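PDB 1UP3: putative cellulase CEL6 from Mycobacterium tuberculosis, which probably hydrolyses internal beta-1,4-glucosidic bonds of cellulose as a family 6 glycoside hydrolase of the endoglucanase type. Local coordinates for residues T218-G224 with G238-A243; Y76-H80 with F91-Y97; M170-N175 with I205-T209; A18-A22 with S34-T38. The contacts are given in a common frame with arbitrary orientation. Numbering follows the deposited sequence.

Contact 1 (T218-G224 with G238-A243)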
loop_
_atom_site.group_PDB
_atom_site.type_symbol
_atom_site.label_atom_id
_atom_site.label_comp_id
_atom_site.label_asym_id
_atom_site.label_seq_id
_atom_site.Cartn_x
_atom_site.Cartn_y
_atom_site.Cartn_z
ATOM N N THR A 218 -7.244 -3.866 -4.126
ATOM C CA THR A 218 -8.352 -4.801 -4.237
ATOM C C THR A 218 -8.118 -6.115 -3.490
ATOM O O THR A 218 -8.822 -7.127 -3.700
ATOM C CB THR A 218 -8.646 -5.099 -5.722
ATOM O OG1 THR A 218 -7.464 -5.618 -6.357
ATOM C CG2 THR A 218 -9.083 -3.810 -6.473
ATOM N N SER A 219 -7.149 -6.108 -2.577
ATOM C CA SER A 219 -6.814 -7.296 -1.814
ATOM C C SER A 219 -7.978 -7.940 -1.046
ATOM O O SER A 219 -8.065 -9.191 -0.949
ATOM C CB SER A 219 -5.678 -6.989 -0.856
ATOM O OG SER A 219 -5.990 -5.893 0.009
ATOM N N ARG A 220 -8.870 -7.114 -0.508
ATOM C CA ARG A 220 -9.884 -7.600 0.422
ATOM C C ARG A 220 -11.268 -7.037 0.164
ATOM O O ARG A 220 -12.089 -7.007 1.090
ATOM C CB ARG A 220 -9.460 -7.324 1.858
ATOM C CG ARG A 220 -8.122 -8.040 2.240
ATOM C CD ARG A 220 -7.793 -7.992 3.734
ATOM N NE ARG A 220 -7.547 -6.621 4.195
ATOM C CZ ARG A 220 -7.372 -6.303 5.446
ATOM N NH1 ARG A 220 -7.386 -7.259 6.386
ATOM N NH2 ARG A 220 -7.123 -5.041 5.764
ATOM N N ASN A 221 -11.533 -6.550 -1.053
ATOM C CA ASN A 221 -12.781 -5.811 -1.342
ATOM C C ASN A 221 -13.813 -6.524 -2.199
ATOM O O ASN A 221 -14.752 -5.895 -2.723
ATOM C CB ASN A 221 -12.475 -4.412 -1.888
ATOM C CG ASN A 221 -12.095 -4.421 -3.358
ATOM O OD1 ASN A 221 -11.739 -5.476 -3.919
ATOM N ND2 ASN A 221 -12.184 -3.258 -4.012
ATOM N N GLY A 222 -13.677 -7.841 -2.341
ATOM C CA GLY A 222 -14.580 -8.612 -3.186
ATOM C C GLY A 222 -16.004 -8.658 -2.701
ATOM O O GLY A 222 -16.904 -8.932 -3.514
ATOM N N ALA A 223 -16.243 -8.405 -1.406
ATOM C CA ALA A 223 -17.600 -8.412 -0.854
ATOM C C ALA A 223 -17.943 -7.031 -0.294
ATOM O O ALA A 223 -18.889 -6.862 0.475
ATOM C CB ALA A 223 -17.735 -9.487 0.242
ATOM N N GLY A 224 -17.143 -6.020 -0.670
ATOM C CA GLY A 224 -17.336 -4.701 -0.118
ATOM C C GLY A 224 -17.022 -4.644 1.371
ATOM O O GLY A 224 -16.413 -5.569 1.943
ATOM N N GLY A 238 -16.336 -11.810 7.209
ATOM C CA GLY A 238 -17.206 -11.808 6.041
ATOM C C GLY A 238 -16.699 -11.071 4.803
ATOM O O GLY A 238 -17.465 -10.813 3.864
ATOM N N ARG A 239 -15.424 -10.690 4.810
ATOM C CA ARG A 239 -14.803 -10.015 3.668
ATOM C C ARG A 239 -14.217 -11.056 2.715
ATOM O O ARG A 239 -13.905 -12.160 3.115
ATOM C CB ARG A 239 -13.699 -9.049 4.121
ATOM C CG ARG A 239 -14.133 -7.984 5.136
ATOM C CD ARG A 239 -15.396 -7.215 4.796
ATOM N NE ARG A 239 -16.561 -7.812 5.408
ATOM C CZ ARG A 239 -17.799 -7.808 4.908
ATOM N NH1 ARG A 239 -18.110 -7.312 3.719
ATOM N NH2 ARG A 239 -18.754 -8.361 5.622
ATOM N N ALA A 240 -13.969 -10.660 1.471
ATOM C CA ALA A 240 -13.496 -11.583 0.450
ATOM C C ALA A 240 -12.364 -10.953 -0.314
ATOM O O ALA A 240 -12.361 -9.739 -0.508
ATOM C CB ALA A 240 -14.646 -11.900 -0.491
ATOM N N LEU A 241 -11.437 -11.777 -0.784
ATOM C CA LEU A 241 -10.458 -11.320 -1.762
ATOM C C LEU A 241 -11.189 -10.636 -2.907
ATOM O O LEU A 241 -12.270 -11.115 -3.371
ATOM C CB LEU A 241 -9.698 -12.498 -2.341
ATOM C CG LEU A 241 -8.938 -13.384 -1.374
ATOM C CD1 LEU A 241 -8.378 -14.557 -2.173
ATOM C CD2 LEU A 241 -7.847 -12.626 -0.655
ATOM N N GLY A 242 -10.588 -9.537 -3.383
ATOM C CA GLY A 242 -11.071 -8.839 -4.559
ATOM C C GLY A 242 -10.325 -9.236 -5.820
ATOM O O GLY A 242 -9.567 -10.229 -5.845
ATOM N N ALA A 243 -10.569 -8.497 -6.897
ATOM C CA ALA A 243 -9.930 -8.757 -8.190
ATOM C C ALA A 243 -8.448 -8.924 -8.087
ATOM O O ALA A 243 -7.807 -8.129 -7.441
ATOM C CB ALA A 243 -10.198 -7.585 -9.137
HETATM O O HOH W 1 -14.737 -7.700 0.985
HETATM O O HOH W 2 -12.550 -6.381 -6.369
#
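Arg239 crosses to the other segment with the end of its side chain. Its CA-to-CB bond points sideways, but with chi1 and chi2 both m and chi3 near 94° the chain curls back, and NH1 of Arg239 donates to O of Gly224 at 3.0 Å; its NE bonds O of Ser237. Thr218, in the p rotamer, points toward the partner segment and donates from OG1 to O of Ala243 at 2.8 Å. Both segments belong to the long loop joining the last two strands, 213-217 and 254-258, of the parallel sheet in this family 6 catalytic domain, so the contact pairs two irregular runs of one connection. A type I turn, Asn221 to Gly224, presents N of Gly222 to O of Ala240 at 2.9 Å. The CA-to-CB bond of Asn221 points away from 238-243, yet with chi1 at 79° its amide comes nearer: a water bridges OD1 of Asn221 (2.7 Å) and N of Ala243 (2.9 Å), while ND2 binds O of Tyr193. NH2 of Arg220 forms a salt bridge with Asp267. The approach is too close for a CB at two glycines: an ideal one on Gly222 would lie 2.1 Å from O of Leu241, and on Gly242 2.1 Å from OD1 of Asn221.

Contact 2 (Y76-H80 with F91-Y97)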
loop_
_atom_site.group_PDB
_atom_site.type_symbol
_atom_site.label_atom_id
_atom_site.label_comp_id
_atom_site.label_asym_id
_atom_site.label_seq_id
_atom_site.Cartn_x
_atom_site.Cartn_y
_atom_site.Cartn_z
ATOM N N TYR A 76 6.232 2.601 4.743
ATOM C CA TYR A 76 5.334 2.786 5.896
ATOM C C TYR A 76 6.169 3.111 7.138
ATOM O O TYR A 76 6.182 2.354 8.115
ATOM C CB TYR A 76 4.488 1.510 6.068
ATOM C CG TYR A 76 3.279 1.579 6.991
ATOM C CD1 TYR A 76 2.378 2.626 6.878
ATOM C CD2 TYR A 76 3.025 0.571 7.900
ATOM C CE1 TYR A 76 1.239 2.713 7.692
ATOM C CE2 TYR A 76 1.893 0.607 8.723
ATOM C CZ TYR A 76 0.992 1.664 8.596
ATOM O OH TYR A 76 -0.128 1.716 9.424
ATOM N N GLY A 77 6.924 4.203 7.051
ATOM C CA GLY A 77 7.855 4.613 8.102
ATOM C C GLY A 77 7.603 5.999 8.678
ATOM O O GLY A 77 8.447 6.481 9.444
ATOM N N ILE A 78 6.503 6.645 8.342
ATOM C CA ILE A 78 6.303 8.066 8.744
ATOM C C ILE A 78 6.346 8.222 10.260
ATOM O O ILE A 78 5.874 7.357 11.000
ATOM C CB ILE A 78 4.959 8.626 8.162
ATOM C CG1 ILE A 78 4.965 10.143 8.038
ATOM C CG2 ILE A 78 3.786 8.122 8.954
ATOM C CD1 ILE A 78 5.878 10.652 6.943
ATOM N N PRO A 79 6.958 9.284 10.752
ATOM C CA PRO A 79 6.908 9.531 12.193
ATOM C C PRO A 79 5.463 9.660 12.691
ATOM O O PRO A 79 4.602 10.171 11.988
ATOM C CB PRO A 79 7.689 10.846 12.360
ATOM C CG PRO A 79 8.663 10.830 11.218
ATOM C CD PRO A 79 7.838 10.236 10.085
ATOM N N HIS A 80 5.211 9.173 13.899
ATOM C CA HIS A 80 3.862 9.128 14.489
ATOM C C HIS A 80 2.947 8.254 13.639
ATOM O O HIS A 80 1.765 8.545 13.508
ATOM C CB HIS A 80 3.241 10.538 14.688
ATOM C CG HIS A 80 4.229 11.550 15.165
ATOM N ND1 HIS A 80 4.963 11.358 16.314
ATOM C CD2 HIS A 80 4.661 12.712 14.627
ATOM C CE1 HIS A 80 5.796 12.370 16.474
ATOM N NE2 HIS A 80 5.646 13.203 15.460
ATOM N N PHE A 91 9.669 6.016 12.078
ATOM C CA PHE A 91 10.873 6.638 12.569
ATOM C C PHE A 91 10.564 7.686 13.634
ATOM O O PHE A 91 9.477 8.272 13.671
ATOM C CB PHE A 91 11.693 7.200 11.415
ATOM C CG PHE A 91 12.369 6.119 10.645
ATOM C CD1 PHE A 91 13.575 5.587 11.100
ATOM C CD2 PHE A 91 11.802 5.594 9.525
ATOM C CE1 PHE A 91 14.183 4.546 10.443
ATOM C CE2 PHE A 91 12.418 4.539 8.865
ATOM C CZ PHE A 91 13.594 4.033 9.319
ATOM N N ALA A 92 11.555 7.943 14.472
ATOM C CA ALA A 92 11.348 8.836 15.603
ATOM C C ALA A 92 11.198 10.295 15.182
ATOM O O ALA A 92 10.347 10.989 15.737
ATOM C CB ALA A 92 12.478 8.684 16.597
ATOM N N THR A 93 11.985 10.744 14.207
ATOM C CA THR A 93 12.007 12.136 13.803
ATOM C C THR A 93 12.009 12.275 12.283
ATOM O O THR A 93 12.315 11.337 11.544
ATOM C CB THR A 93 13.269 12.849 14.319
ATOM O OG1 THR A 93 14.416 12.316 13.664
ATOM C CG2 THR A 93 13.474 12.621 15.792
ATOM N N GLY A 94 11.695 13.468 11.829
ATOM C CA GLY A 94 11.771 13.803 10.432
ATOM C C GLY A 94 13.161 13.676 9.843
ATOM O O GLY A 94 13.313 13.236 8.704
ATOM N N THR A 95 14.201 14.045 10.608
ATOM C CA THR A 95 15.572 13.840 10.155
ATOM C C THR A 95 15.865 12.366 9.811
ATOM O O THR A 95 16.458 12.051 8.778
ATOM C CB THR A 95 16.514 14.317 11.236
ATOM O OG1 THR A 95 16.400 15.727 11.327
ATOM C CG2 THR A 95 17.963 14.062 10.841
ATOM N N ASP A 96 15.438 11.480 10.696
ATOM C CA ASP A 96 15.615 10.051 10.496
ATOM C C ASP A 96 14.860 9.617 9.251
ATOM O O ASP A 96 15.377 8.867 8.423
ATOM C CB ASP A 96 15.089 9.262 11.683
ATOM C CG ASP A 96 15.878 9.460 12.953
ATOM O OD1 ASP A 96 17.095 9.658 12.910
ATOM O OD2 ASP A 96 15.297 9.454 14.075
ATOM N N TYR A 97 13.622 10.085 9.105
ATOM C CA TYR A 97 12.811 9.668 7.962
ATOM C C TYR A 97 13.455 10.132 6.651
ATOM O O TYR A 97 13.502 9.389 5.657
ATOM C CB TYR A 97 11.392 10.247 8.097
ATOM C CG TYR A 97 10.446 9.761 7.008
ATOM C CD1 TYR A 97 9.874 8.500 7.088
ATOM C CD2 TYR A 97 10.188 10.521 5.871
ATOM C CE1 TYR A 97 9.065 8.003 6.105
ATOM C CE2 TYR A 97 9.337 10.019 4.864
ATOM C CZ TYR A 97 8.795 8.765 5.004
ATOM O OH TYR A 97 7.968 8.228 4.033
HETATM O O HOH W 3 7.207 7.529 15.167
#
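The CA-to-CB bond of Tyr76 points away from 91-97, and its ring meets Trp43 edge-to-face. At Gly77 the backbones join: N of Phe91 donates to O of Gly77 at 2.9 Å with an N-H...O angle of 169°. The same carbonyl lies at the edge of the Phe91 ring, near its plane. A CB on Gly77 would sit a tight 3.4 Å from CD2 of Phe91, so the close approach suits a residue without a side chain. Ile78 has its CA-to-CB bond directed away, but CD1 returns over one face of Tyr97, 4.1 Å from the ring centroid and 15° off the normal, a CH-pi contact. Tyr97 OH bonds Glu118, which also receives N of Gly77 and N of Ile78. Pro79 loses the most surface here, 71 Å²: its CA makes a CA-H...O contact of 3.2 Å with O of Phe91, and its CD packs 4.0 Å from CD1 of Tyr97. At His80 a water links N of His80 (2.9 Å) to O of Phe91 (2.8 Å). In the partner segment, Thr93 is the N-cap of helix 94-108, its OG1 accepting from N of Asp96 at 3.2 Å. The arrangement is that of a beta-alpha unit in a parallel alpha/beta fold, where the loop leaving strand 72-75 packs against the capped start of the following helix.

Contact 3 (M170-N175 with I205-T209)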
loop_
_atom_site.group_PDB
_atom_site.type_symbol
_atom_site.label_atom_id
_atom_site.label_comp_id
_atom_site.label_asym_id
_atom_site.label_seq_id
_atom_site.Cartn_x
_atom_site.Cartn_y
_atom_site.Cartn_z
ATOM N N MET A 170 -8.611 15.849 0.127
ATOM C CA MET A 170 -7.452 15.011 -0.171
ATOM C C MET A 170 -6.702 15.592 -1.378
ATOM O O MET A 170 -5.462 15.600 -1.395
ATOM C CB MET A 170 -7.863 13.560 -0.344
ATOM C CG MET A 170 -6.689 12.615 -0.569
ATOM S SD MET A 170 -5.305 12.770 0.585
ATOM C CE MET A 170 -5.872 11.770 1.907
ATOM N N ALA A 171 -7.404 16.109 -2.379
ATOM C CA ALA A 171 -6.714 16.701 -3.521
ATOM C C ALA A 171 -5.851 17.868 -3.060
ATOM O O ALA A 171 -4.762 18.074 -3.592
ATOM C CB ALA A 171 -7.704 17.167 -4.580
ATOM N N ALA A 172 -6.339 18.668 -2.118
ATOM C CA ALA A 172 -5.549 19.777 -1.598
ATOM C C ALA A 172 -4.234 19.299 -0.995
ATOM O O ALA A 172 -3.164 19.914 -1.220
ATOM C CB ALA A 172 -6.324 20.572 -0.577
ATOM N N ARG A 173 -4.296 18.237 -0.210
ATOM C CA ARG A 173 -3.104 17.675 0.407
ATOM C C ARG A 173 -2.183 17.090 -0.651
ATOM O O ARG A 173 -0.961 17.254 -0.566
ATOM C CB ARG A 173 -3.474 16.655 1.468
ATOM C CG ARG A 173 -4.248 17.265 2.610
ATOM C CD ARG A 173 -4.654 16.316 3.711
ATOM N NE ARG A 173 -5.600 17.006 4.579
ATOM C CZ ARG A 173 -5.958 16.636 5.782
ATOM N NH1 ARG A 173 -5.462 15.552 6.360
ATOM N NH2 ARG A 173 -6.857 17.368 6.427
ATOM N N LEU A 174 -2.728 16.363 -1.621
ATOM C CA LEU A 174 -1.877 15.787 -2.693
ATOM C C LEU A 174 -1.184 16.890 -3.485
ATOM O O LEU A 174 -0.011 16.762 -3.840
ATOM C CB LEU A 174 -2.739 14.949 -3.637
ATOM C CG LEU A 174 -3.203 13.615 -3.045
ATOM C CD1 LEU A 174 -4.289 13.015 -3.931
ATOM C CD2 LEU A 174 -2.055 12.619 -2.945
ATOM N N ASN A 175 -1.908 17.980 -3.749
ATOM C CA ASN A 175 -1.324 19.081 -4.503
ATOM C C ASN A 175 -0.196 19.708 -3.702
ATOM O O ASN A 175 0.848 20.020 -4.280
ATOM C CB ASN A 175 -2.401 20.082 -4.940
ATOM C CG ASN A 175 -3.226 19.553 -6.101
ATOM O OD1 ASN A 175 -2.723 18.789 -6.969
ATOM N ND2 ASN A 175 -4.497 19.947 -6.141
ATOM N N ILE A 205 -10.718 12.864 -7.670
ATOM C CA ILE A 205 -9.436 13.393 -7.209
ATOM C C ILE A 205 -8.557 13.689 -8.421
ATOM O O ILE A 205 -7.870 14.706 -8.449
ATOM C CB ILE A 205 -8.751 12.472 -6.200
ATOM C CG1 ILE A 205 -9.551 12.418 -4.884
ATOM C CG2 ILE A 205 -7.274 12.874 -5.969
ATOM C CD1 ILE A 205 -8.975 11.486 -3.846
ATOM N N SER A 206 -8.572 12.807 -9.407
ATOM C CA SER A 206 -7.822 13.013 -10.638
ATOM C C SER A 206 -8.176 14.365 -11.273
ATOM O O SER A 206 -7.300 15.127 -11.668
ATOM C CB SER A 206 -8.064 11.881 -11.617
ATOM O OG SER A 206 -7.351 12.089 -12.834
ATOM N N GLY A 207 -9.466 14.689 -11.323
ATOM C CA GLY A 207 -9.920 15.964 -11.844
ATOM C C GLY A 207 -9.396 17.172 -11.099
ATOM O O GLY A 207 -9.199 18.241 -11.700
ATOM N N LEU A 208 -9.176 17.019 -9.806
ATOM C CA LEU A 208 -8.695 18.088 -8.926
ATOM C C LEU A 208 -7.178 18.139 -8.779
ATOM O O LEU A 208 -6.653 19.014 -8.097
ATOM C CB LEU A 208 -9.345 17.930 -7.547
ATOM C CG LEU A 208 -10.861 18.079 -7.523
ATOM C CD1 LEU A 208 -11.441 17.616 -6.192
ATOM C CD2 LEU A 208 -11.274 19.527 -7.826
ATOM N N THR A 209 -6.468 17.240 -9.443
ATOM C CA THR A 209 -5.005 17.164 -9.413
ATOM C C THR A 209 -4.430 17.123 -10.819
ATOM O O THR A 209 -3.464 16.398 -11.086
ATOM C CB THR A 209 -4.529 15.913 -8.654
ATOM O OG1 THR A 209 -5.186 14.738 -9.195
ATOM C CG2 THR A 209 -4.930 15.981 -7.220
#
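Ala171, Ile205 and Thr209 give up the most surface, 55, 54 and 44 Å² respectively. Ala171 directs its CB toward the other segment, where it meets CB of Leu208 at 3.5 Å and CG2 of Thr209 at 4.0 Å. This small side chain allows the close approach seen in the backbones: CA of Ala171 and CA of Ile205 are 5.7 Å apart. Ile205, with chi1 m and chi2 t, puts CG2 3.6 Å from CD1 of Leu174 and CD1 4.2 Å from CG of Met170, so its branches touch different residues of helix 167-176. The two helices follow consecutive strands, 153-158 and 184-187, of the parallel sheet, and pack as neighbours in the alpha/beta barrel architecture of family 6 hydrolases. Phe185 of strand 184-187 touches both Leu174 and Ile205, placing the apolar side of the contact against the sheet. The p rotamer of Thr209 lets OG1 donate to O of Ile205 at 2.8 Å, with Ser212 as a further partner, while CG2 reaches helix 167-176, 4.3 Å from CB of Leu174 and 3.6 Å from OD1 of Asn175. The exposed side is closed by a side-chain-to-backbone bond: ND2 of Asn175 donates to O of Leu208 at 3.1 Å, with an N-H...O angle of 167°.

Contact 4 (A18-A22 with S34-T38)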
loop_
_atom_site.group_PDB
_atom_site.type_symbol
_atom_site.label_atom_id
_atom_site.label_comp_id
_atom_site.label_asym_id
_atom_site.label_seq_id
_atom_site.Cartn_x
_atom_site.Cartn_y
_atom_site.Cartn_z
ATOM N N ALA A 18 2.688 -15.864 3.326
ATOM C CA ALA A 18 1.682 -16.669 2.645
ATOM C C ALA A 18 2.319 -17.855 1.912
ATOM O O ALA A 18 1.778 -18.938 1.918
ATOM C CB ALA A 18 0.813 -15.838 1.689
ATOM N N MET A 19 3.446 -17.625 1.234
ATOM C CA MET A 19 4.130 -18.685 0.509
ATOM C C MET A 19 4.699 -19.703 1.490
ATOM O O MET A 19 4.598 -20.898 1.260
ATOM C CB MET A 19 5.229 -18.105 -0.414
ATOM C CG MET A 19 5.907 -19.149 -1.244
ATOM S SD MET A 19 4.822 -19.820 -2.501
ATOM C CE MET A 19 4.797 -18.539 -3.656
ATOM N N VAL A 20 5.251 -19.230 2.590
ATOM C CA VAL A 20 5.769 -20.131 3.633
ATOM C C VAL A 20 4.623 -21.001 4.182
ATOM O O VAL A 20 4.745 -22.226 4.242
ATOM C CB VAL A 20 6.465 -19.352 4.731
ATOM C CG1 VAL A 20 6.741 -20.265 5.958
ATOM C CG2 VAL A 20 7.760 -18.781 4.192
ATOM N N ALA A 21 3.477 -20.387 4.496
ATOM C CA ALA A 21 2.307 -21.154 4.919
ATOM C C ALA A 21 1.844 -22.149 3.860
ATOM O O ALA A 21 1.486 -23.279 4.172
ATOM C CB ALA A 21 1.163 -20.237 5.348
ATOM N N ALA A 22 1.808 -21.735 2.594
ATOM C CA ALA A 22 1.272 -22.595 1.532
ATOM C C ALA A 22 2.168 -23.822 1.336
ATOM O O ALA A 22 1.691 -24.926 1.075
ATOM C CB ALA A 22 1.182 -21.818 0.252
ATOM N N SER A 34 -3.516 -20.129 -3.466
ATOM C CA SER A 34 -4.052 -19.043 -4.308
ATOM C C SER A 34 -3.497 -17.694 -3.897
ATOM O O SER A 34 -2.960 -16.952 -4.729
ATOM C CB SER A 34 -5.570 -18.996 -4.233
ATOM O OG SER A 34 -6.068 -17.969 -5.084
ATOM N N VAL A 35 -3.598 -17.397 -2.610
ATOM C CA VAL A 35 -3.064 -16.130 -2.066
ATOM C C VAL A 35 -1.547 -16.025 -2.281
ATOM O O VAL A 35 -1.032 -14.985 -2.700
ATOM C CB VAL A 35 -3.447 -16.001 -0.554
ATOM C CG1 VAL A 35 -2.721 -14.849 0.125
ATOM C CG2 VAL A 35 -4.979 -15.886 -0.416
ATOM N N ALA A 36 -0.805 -17.101 -1.972
ATOM C CA ALA A 36 0.642 -17.092 -2.113
ATOM C C ALA A 36 1.143 -16.798 -3.508
ATOM O O ALA A 36 2.200 -16.211 -3.668
ATOM C CB ALA A 36 1.196 -18.422 -1.673
ATOM N N ASN A 37 0.399 -17.235 -4.515
ATOM C CA ASN A 37 0.826 -17.068 -5.903
ATOM C C ASN A 37 0.302 -15.768 -6.541
ATOM O O ASN A 37 0.442 -15.584 -7.768
ATOM C CB ASN A 37 0.337 -18.259 -6.721
ATOM C CG ASN A 37 1.161 -19.497 -6.493
ATOM O OD1 ASN A 37 2.392 -19.423 -6.329
ATOM N ND2 ASN A 37 0.514 -20.656 -6.592
ATOM N N THR A 38 -0.323 -14.903 -5.748
ATOM C CA THR A 38 -0.821 -13.608 -6.250
ATOM C C THR A 38 0.175 -12.537 -5.850
ATOM O O THR A 38 0.532 -12.422 -4.669
ATOM C CB THR A 38 -2.198 -13.296 -5.631
ATOM O OG1 THR A 38 -3.079 -14.398 -5.908
ATOM C CG2 THR A 38 -2.850 -12.137 -6.305
#
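This is a small helix-helix contact between the two N-terminal helices that precede strand 42-44, the first strand of the parallel sheet of the family 6 domain. Helices 17-24 and 30-36 are joined by a short connection and meet mainly through alanines, burying 202 Å² in all. Ala36 contributes most, 76 Å². Its CA-to-CB bond points toward the first helix, and CB of Ala36 lies 3.7 Å from O of Ala18, 3.9 Å from CB of Ala22 and 4.3 Å from CB of Ala18. Ala18 and Ala22 are one helical turn apart, as the 2.9 Å bond from N of Ala22 to O of Ala18 confirms, so they present their methyls on the same side. With just a methyl at Ala36, and the Met19 CA-to-CB bond pointing sideways, CA of Met19 and CA of Ala36 come to 4.6 Å. CB of Ala18 also packs on CG1 of Val35 at 4.0 Å, both residues being buried, and Phe280 touches Ala18 and Ala21. Asn37, the first residue to leave helical geometry, has ND2 bonded to a polyether molecule, probably from the crystallisation liquor, whose pocket also includes Met19 and Ala22. Met19 bends over the end of the second helix with chi2 and chi3 both p: its SD is 4.0 Å from CB of Ala36, and its CE reaches 3.5 Å from O of Ala36 and 3.7 Å from OD1 of Asn37.

In the fold
From the N terminus, contact 4 closes first, packing helix 30-36 against helix 17-24 ahead of strand 42-44. Contact 2 then closes the ten-residue connection between the loop after strand 72-75 and the start of helix 94-108. Contact 3 spans a longer interval, through strand 184-187, and pairs helix 167-176 with helix 195-208. Contact 1 closes last, within the loop between strands 213-217 and 254-258. All four are in series, with none nested or crossed. Contacts 1 and 4 nevertheless touch, through CD1 of Leu241 and CG2 of Val35 at 4.0 Å, bringing the last interstrand loop against the N-terminal helix pair. Contacts 3 and 4 lie farthest apart, their centres 36 Å distant.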